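Local coordinates for hypothetical protein Atu3615 (Agrobacterium tumefaciens str. C58, PDB 1ZNP), which is of unknown function but belongs to the DUF985 family of the cupin superfamily, whose members share a beta-barrel fold, at residues A[22-28]-A[42-48]; A[63-69]-A[118-124]. All blocks are in the same frame, centred on the assembly; numbering follows the deposited sequence.

Interaction 1: A[22-28]-A[42-48]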
loop_
_atom_site.group_PDB
_atom_site.type_symbol
_atom_site.label_atom_id
_atom_site.label_comp_id
_atom_site.label_asym_id
_atom_site.label_seq_id
_atom_site.Cartn_x
_atom_site.Cartn_y
_atom_site.Cartn_z
ATOM N N GLY A 22 -21.880 0.436 -3.577
ATOM C CA GLY A 22 -22.062 0.081 -2.181
ATOM C C GLY A 22 -21.716 1.329 -1.388
ATOM O O GLY A 22 -20.958 2.162 -1.871
ATOM N N GLY A 23 -22.268 1.468 -0.186
ATOM C CA GLY A 23 -21.997 2.646 0.616
ATOM C C GLY A 23 -22.943 3.790 0.280
ATOM O O GLY A 23 -23.883 3.625 -0.496
ATOM N N PHE A 24 -22.684 4.954 0.863
ATOM C CA PHE A 24 -23.501 6.131 0.627
ATOM C C PHE A 24 -22.597 7.268 0.171
ATOM O O PHE A 24 -21.432 7.337 0.565
ATOM C CB PHE A 24 -24.253 6.515 1.909
ATOM C CG PHE A 24 -25.051 5.390 2.488
ATOM C CD1 PHE A 24 -24.421 4.368 3.191
ATOM C CD2 PHE A 24 -26.420 5.311 2.268
ATOM C CE1 PHE A 24 -25.144 3.280 3.665
ATOM C CE2 PHE A 24 -27.158 4.228 2.733
ATOM C CZ PHE A 24 -26.521 3.206 3.435
ATOM N N TYR A 25 -23.121 8.171 -0.646
ATOM C CA TYR A 25 -22.290 9.252 -1.135
ATOM C C TYR A 25 -23.096 10.476 -1.544
ATOM O O TYR A 25 -24.324 10.454 -1.576
ATOM C CB TYR A 25 -21.478 8.761 -2.338
ATOM C CG TYR A 25 -22.180 8.947 -3.670
ATOM C CD1 TYR A 25 -21.683 9.842 -4.611
ATOM C CD2 TYR A 25 -23.355 8.252 -3.978
ATOM C CE1 TYR A 25 -22.329 10.049 -5.822
ATOM C CE2 TYR A 25 -24.015 8.453 -5.200
ATOM C CZ TYR A 25 -23.489 9.356 -6.112
ATOM O OH TYR A 25 -24.107 9.580 -7.320
ATOM N N HIS A 26 -22.383 11.548 -1.857
ATOM C CA HIS A 26 -23.000 12.783 -2.301
ATOM C C HIS A 26 -21.932 13.548 -3.054
ATOM O O HIS A 26 -20.832 13.740 -2.546
ATOM C CB HIS A 26 -23.501 13.617 -1.113
ATOM C CG HIS A 26 -23.928 15.000 -1.493
ATOM N ND1 HIS A 26 -25.099 15.260 -2.176
ATOM C CD2 HIS A 26 -23.312 16.197 -1.338
ATOM C CE1 HIS A 26 -25.182 16.555 -2.427
ATOM N NE2 HIS A 26 -24.111 17.146 -1.929
ATOM N N GLN A 27 -22.244 13.968 -4.271
ATOM C CA GLN A 27 -21.282 14.728 -5.059
ATOM C C GLN A 27 -21.325 16.143 -4.499
ATOM O O GLN A 27 -22.396 16.727 -4.342
ATOM C CB GLN A 27 -21.659 14.720 -6.542
ATOM C CG GLN A 27 -20.672 15.457 -7.435
ATOM C CD GLN A 27 -21.026 15.356 -8.912
ATOM O OE1 GLN A 27 -21.012 14.275 -9.496
ATOM N NE2 GLN A 27 -21.351 16.490 -9.517
ATOM N N THR A 28 -20.158 16.686 -4.185
ATOM C CA THR A 28 -20.071 18.016 -3.609
ATOM C C THR A 28 -19.524 19.027 -4.586
ATOM O O THR A 28 -19.550 20.218 -4.320
ATOM C CB THR A 28 -19.149 18.017 -2.399
ATOM O OG1 THR A 28 -17.845 17.581 -2.810
ATOM C CG2 THR A 28 -19.668 17.069 -1.321
ATOM N N ALA A 42 -15.488 16.123 -6.811
ATOM C CA ALA A 42 -15.214 15.747 -5.435
ATOM C C ALA A 42 -16.476 15.065 -4.926
ATOM O O ALA A 42 -17.555 15.266 -5.472
ATOM C CB ALA A 42 -14.882 16.986 -4.587
ATOM N N ILE A 43 -16.341 14.286 -3.858
ATOM C CA ILE A 43 -17.462 13.534 -3.324
ATOM C C ILE A 43 -17.259 13.185 -1.849
ATOM O O ILE A 43 -16.135 13.101 -1.385
ATOM C CB ILE A 43 -17.605 12.225 -4.154
ATOM C CG1 ILE A 43 -18.807 12.325 -5.080
ATOM C CG2 ILE A 43 -17.605 10.996 -3.264
ATOM C CD1 ILE A 43 -18.436 12.708 -6.511
ATOM N N TYR A 44 -18.355 13.018 -1.121
ATOM C CA TYR A 44 -18.318 12.588 0.273
ATOM C C TYR A 44 -18.714 11.119 0.093
ATOM O O TYR A 44 -19.629 10.824 -0.673
ATOM C CB TYR A 44 -19.374 13.315 1.124
ATOM C CG TYR A 44 -18.909 14.612 1.754
ATOM C CD1 TYR A 44 -19.775 15.695 1.885
ATOM C CD2 TYR A 44 -17.593 14.771 2.175
ATOM C CE1 TYR A 44 -19.335 16.914 2.405
ATOM C CE2 TYR A 44 -17.144 15.972 2.697
ATOM C CZ TYR A 44 -18.016 17.045 2.808
ATOM O OH TYR A 44 -17.554 18.236 3.315
ATOM N N TYR A 45 -18.018 10.204 0.761
ATOM C CA TYR A 45 -18.313 8.782 0.628
ATOM C C TYR A 45 -18.197 8.091 1.991
ATOM O O TYR A 45 -17.293 8.395 2.773
ATOM C CB TYR A 45 -17.337 8.151 -0.374
ATOM C CG TYR A 45 -17.619 6.702 -0.702
ATOM C CD1 TYR A 45 -18.778 6.327 -1.379
ATOM C CD2 TYR A 45 -16.709 5.703 -0.362
ATOM C CE1 TYR A 45 -19.022 4.984 -1.714
ATOM C CE2 TYR A 45 -16.942 4.368 -0.689
ATOM C CZ TYR A 45 -18.095 4.019 -1.365
ATOM O OH TYR A 45 -18.308 2.706 -1.706
ATOM N N LEU A 46 -19.098 7.153 2.266
ATOM C CA LEU A 46 -19.092 6.471 3.550
ATOM C C LEU A 46 -19.391 4.979 3.515
ATOM O O LEU A 46 -20.293 4.519 2.812
ATOM C CB LEU A 46 -20.083 7.158 4.502
ATOM C CG LEU A 46 -20.255 6.533 5.895
ATOM C CD1 LEU A 46 -20.555 7.598 6.922
ATOM C CD2 LEU A 46 -21.364 5.512 5.864
ATOM N N LEU A 47 -18.620 4.224 4.288
ATOM C CA LEU A 47 -18.825 2.789 4.398
ATOM C C LEU A 47 -19.058 2.498 5.878
ATOM O O LEU A 47 -18.606 3.249 6.729
ATOM C CB LEU A 47 -17.593 2.027 3.902
ATOM C CG LEU A 47 -17.148 2.249 2.453
ATOM C CD1 LEU A 47 -15.825 1.552 2.241
ATOM C CD2 LEU A 47 -18.186 1.722 1.480
ATOM N N GLU A 48 -19.782 1.427 6.182
ATOM C CA GLU A 48 -20.047 1.060 7.572
ATOM C C GLU A 48 -19.644 -0.384 7.693
ATOM O O GLU A 48 -19.355 -1.028 6.693
ATOM C CB GLU A 48 -21.532 1.162 7.908
ATOM C CG GLU A 48 -22.319 2.174 7.112
ATOM C CD GLU A 48 -23.790 2.176 7.488
ATOM O OE1 GLU A 48 -24.590 2.792 6.751
ATOM O OE2 GLU A 48 -24.143 1.564 8.521
#
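Strands 24-28 and 42-48 run antiparallel, their short axes 161° apart, with Phe24 facing Leu46 and His26 facing Tyr44 as hydrogen-bonded pairs; Tyr25 with Tyr45, between them, and Gln27 with Ile43, beyond His26, are the non-hydrogen-bonded pairs. The ladder is extended by a bond from Thr28 N to Ala42 O. Before the first strand, the hydroxyl of Tyr45 donates to the backbone of the loop, Tyr45 OH lying 2.7 Å from Gly22 O and well above the plane of that carbonyl. With CG of Tyr45 opposite its backbone N (chi1 -175°), the ring reaches along the sheet to this carbonyl, and CB of Tyr25 meets the ring at its edge, 3.8 Å from Tyr45 CD1. Gly23 passes close to the second strand, its CA 3.4 Å from Leu46 O. On the face of Tyr25 and Gln27, Ile43 touches both: its CG1 lies in the plane of the Tyr25 ring, at the ring's edge, 3.8 Å from Tyr25 CD1, and its CD1 packs on Gln27 CG. The other face carries Phe24, whose CD1 is 4.2 Å from Leu46 CD2. Farther along it, the methyl CG2 of Thr28 sits 3.5 Å from Tyr44 CD1, the two side chains crossing at about a right angle. Helix 7-14 lies over this second face, touching Phe24, Tyr44 and Leu46, whereas Tyr45 on the first face also packs against Val120. The arrangement is a beta hairpin with a long connection, built into the large sheet of a cupin fold.

Interaction 2: A[63-69]-A[118-124]; sequences EVWHYYA and TLVGCTV
The sulfur of Cys122 sits over one face of the Trp65 indole, 3.9 Å from the centroid of the five-membered ring and 11° off its normal, a sulfur-aromatic contact within a non-hydrogen-bonded antiparallel pair. Both residues turn CG or SG away from their own carbonyl carbon (chi1 -75° for Trp65, -71° for Cys122), which, in residues paired across the strands, brings sulfur and ring together. Val120 extends this apolar patch, its CG2 4.0 Å from Trp65 CE3. At the far end of the same face, the extended Glu63 brings OE2 to 3.3 Å from Cys122 CB and also against CG2 of Val124, while its other oxygen bonds to Gln109, which is bonded to Trp65 NE1 as well. On the reverse face the Tyr68 ring lies along the backbone of Val120 and Gly121, with CE2 3.3 Å from Gly121 CA; the missing side chain of Gly121 permits this approach. Tyr68 and Ala69 both oppose Leu119, forming a classic beta bulge in which Leu119 O accepts from both Tyr68 N and Ala69 N. The polar edge of this face belongs to His66: Gly121 O accepts a short but bent bond from His66 N (2.8 Å) and a weak one from His66 ND1 (3.3 Å), and lies near the plane of the imidazole. At the same ring's edge, Thr123 OG1 approaches His66 CE1 to 3.0 Å. Strand 63-68 is flanked on its other side by strand 97-103, and 118-124 by strand 41-48, while strands 73-78 and 85-89 pack against Trp65 and Val120 from across the barrel interior.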
loop_
_atom_site.group_PDB
_atom_site.type_symbol
_atom_site.label_atom_id
_atom_site.label_comp_id
_atom_site.label_asym_id
_atom_site.label_seq_id
_atom_site.Cartn_x
_atom_site.Cartn_y
_atom_site.Cartn_z
ATOM N N GLU A 63 -8.355 8.669 -9.326
ATOM C CA GLU A 63 -9.167 8.977 -8.174
ATOM C C GLU A 63 -8.301 8.982 -6.919
ATOM O O GLU A 63 -7.508 8.073 -6.698
ATOM C CB GLU A 63 -10.291 7.954 -8.040
ATOM C CG GLU A 63 -11.147 8.158 -6.800
ATOM C CD GLU A 63 -12.514 7.519 -6.927
ATOM O OE1 GLU A 63 -12.588 6.385 -7.445
ATOM O OE2 GLU A 63 -13.505 8.152 -6.499
ATOM N N VAL A 64 -8.429 10.023 -6.109
ATOM C CA VAL A 64 -7.660 10.094 -4.887
ATOM C C VAL A 64 -8.596 10.011 -3.683
ATOM O O VAL A 64 -9.580 10.759 -3.588
ATOM C CB VAL A 64 -6.866 11.403 -4.800
ATOM C CG1 VAL A 64 -6.108 11.458 -3.477
ATOM C CG2 VAL A 64 -5.928 11.518 -6.000
ATOM N N TRP A 65 -8.278 9.099 -2.769
ATOM C CA TRP A 65 -9.072 8.911 -1.561
ATOM C C TRP A 65 -8.516 9.740 -0.408
ATOM O O TRP A 65 -7.302 9.867 -0.253
ATOM C CB TRP A 65 -9.104 7.427 -1.173
ATOM C CG TRP A 65 -9.991 6.570 -2.041
ATOM C CD1 TRP A 65 -9.885 6.374 -3.389
ATOM C CD2 TRP A 65 -11.087 5.755 -1.603
ATOM N NE1 TRP A 65 -10.844 5.485 -3.816
ATOM C CE2 TRP A 65 -11.596 5.090 -2.741
ATOM C CE3 TRP A 65 -11.688 5.521 -0.357
ATOM C CZ2 TRP A 65 -12.674 4.209 -2.673
ATOM C CZ3 TRP A 65 -12.763 4.644 -0.288
ATOM C CH2 TRP A 65 -13.244 3.997 -1.441
ATOM N N HIS A 66 -9.414 10.315 0.390
ATOM C CA HIS A 66 -9.017 11.145 1.527
ATOM C C HIS A 66 -9.788 10.721 2.774
ATOM O O HIS A 66 -11.025 10.652 2.754
ATOM C CB HIS A 66 -9.308 12.628 1.243
ATOM C CG HIS A 66 -8.773 13.116 -0.070
ATOM N ND1 HIS A 66 -9.404 12.866 -1.273
ATOM C CD2 HIS A 66 -7.672 13.842 -0.371
ATOM C CE1 HIS A 66 -8.717 13.420 -2.254
ATOM N NE2 HIS A 66 -7.663 14.020 -1.733
ATOM N N TYR A 67 -9.063 10.443 3.854
ATOM C CA TYR A 67 -9.687 10.034 5.101
ATOM C C TYR A 67 -10.185 11.247 5.879
ATOM O O TYR A 67 -9.456 12.227 6.009
ATOM C CB TYR A 67 -8.687 9.257 5.962
ATOM C CG TYR A 67 -9.123 9.143 7.400
ATOM C CD1 TYR A 67 -8.837 10.158 8.323
ATOM C CD2 TYR A 67 -9.880 8.055 7.830
ATOM C CE1 TYR A 67 -9.300 10.089 9.639
ATOM C CE2 TYR A 67 -10.344 7.974 9.140
ATOM C CZ TYR A 67 -10.056 8.994 10.040
ATOM O OH TYR A 67 -10.563 8.917 11.320
ATOM N N TYR A 68 -11.414 11.194 6.401
ATOM C CA TYR A 68 -11.920 12.336 7.167
ATOM C C TYR A 68 -12.253 11.985 8.603
ATOM O O TYR A 68 -11.885 12.709 9.525
ATOM C CB TYR A 68 -13.177 12.955 6.527
ATOM C CG TYR A 68 -12.982 13.603 5.163
ATOM C CD1 TYR A 68 -11.813 14.300 4.848
ATOM C CD2 TYR A 68 -13.976 13.530 4.193
ATOM C CE1 TYR A 68 -11.644 14.905 3.590
ATOM C CE2 TYR A 68 -13.820 14.127 2.944
ATOM C CZ TYR A 68 -12.659 14.807 2.640
ATOM O OH TYR A 68 -12.501 15.358 1.384
ATOM N N ALA A 69 -12.939 10.864 8.791
ATOM C CA ALA A 69 -13.361 10.464 10.125
ATOM C C ALA A 69 -13.705 8.987 10.209
ATOM O O ALA A 69 -13.873 8.311 9.186
ATOM C CB ALA A 69 -14.564 11.291 10.530
ATOM N N THR A 118 -16.464 4.845 8.145
ATOM C CA THR A 118 -15.375 5.670 7.682
ATOM C C THR A 118 -15.969 6.657 6.684
ATOM O O THR A 118 -16.608 6.268 5.703
ATOM C CB THR A 118 -14.263 4.858 6.977
ATOM O OG1 THR A 118 -13.732 3.874 7.873
ATOM C CG2 THR A 118 -13.126 5.785 6.543
ATOM N N LEU A 119 -15.776 7.936 6.978
ATOM C CA LEU A 119 -16.231 9.011 6.121
ATOM C C LEU A 119 -14.989 9.394 5.320
ATOM O O LEU A 119 -13.946 9.688 5.893
ATOM C CB LEU A 119 -16.652 10.222 6.960
ATOM C CG LEU A 119 -17.564 11.290 6.348
ATOM C CD1 LEU A 119 -17.153 12.660 6.846
ATOM C CD2 LEU A 119 -17.501 11.247 4.836
ATOM N N VAL A 120 -15.092 9.391 4.000
ATOM C CA VAL A 120 -13.963 9.778 3.188
ATOM C C VAL A 120 -14.381 10.747 2.100
ATOM O O VAL A 120 -15.567 11.018 1.892
ATOM C CB VAL A 120 -13.300 8.558 2.502
ATOM C CG1 VAL A 120 -12.837 7.545 3.532
ATOM C CG2 VAL A 120 -14.275 7.905 1.548
ATOM N N GLY A 121 -13.375 11.268 1.412
ATOM C CA GLY A 121 -13.591 12.156 0.298
ATOM C C GLY A 121 -12.904 11.516 -0.895
ATOM O O GLY A 121 -11.919 10.782 -0.735
ATOM N N CYS A 122 -13.427 11.778 -2.089
ATOM C CA CYS A 122 -12.850 11.238 -3.309
ATOM C C CYS A 122 -12.814 12.315 -4.366
ATOM O O CYS A 122 -13.826 12.948 -4.658
ATOM C CB CYS A 122 -13.659 10.045 -3.815
ATOM S SG CYS A 122 -13.522 8.531 -2.802
ATOM N N THR A 123 -11.628 12.534 -4.920
ATOM C CA THR A 123 -11.444 13.527 -5.955
ATOM C C THR A 123 -10.977 12.827 -7.229
ATOM O O THR A 123 -9.951 12.136 -7.258
ATOM C CB THR A 123 -10.402 14.620 -5.549
ATOM O OG1 THR A 123 -9.171 13.995 -5.176
ATOM C CG2 THR A 123 -10.899 15.448 -4.381
ATOM N N VAL A 124 -11.779 13.001 -8.275
ATOM C CA VAL A 124 -11.521 12.419 -9.585
ATOM C C VAL A 124 -11.156 13.606 -10.456
ATOM O O VAL A 124 -11.985 14.463 -10.740
ATOM C CB VAL A 124 -12.784 11.707 -10.140
ATOM C CG1 VAL A 124 -12.459 10.969 -11.422
ATOM C CG2 VAL A 124 -13.312 10.730 -9.120
#

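From the N terminus, helix 7-14 is followed by the short strand 17-18 and then strand 24-30, and interaction 1 closes the first loop when residues 42-48 return beside 22-28. Only afterwards does interaction 2 open at residues 63-69; it closes 48 intervening residues later at 118-124, so the two loops follow in series, neither nesting nor crossing. The enclosed residues supply strands 73-78, 85-89, 97-103 and 108-113. The contacts are joined side by side because strands 41-48 and 117-124 are neighbours: Tyr45 O and Val120 N, and Leu47 O and Thr118 N, are probably hydrogen-bonded. Four strands adjacent in the sheet, 24-30, 41-48, 117-124 and 63-68, thereby tie the N-terminal hairpin to the rest.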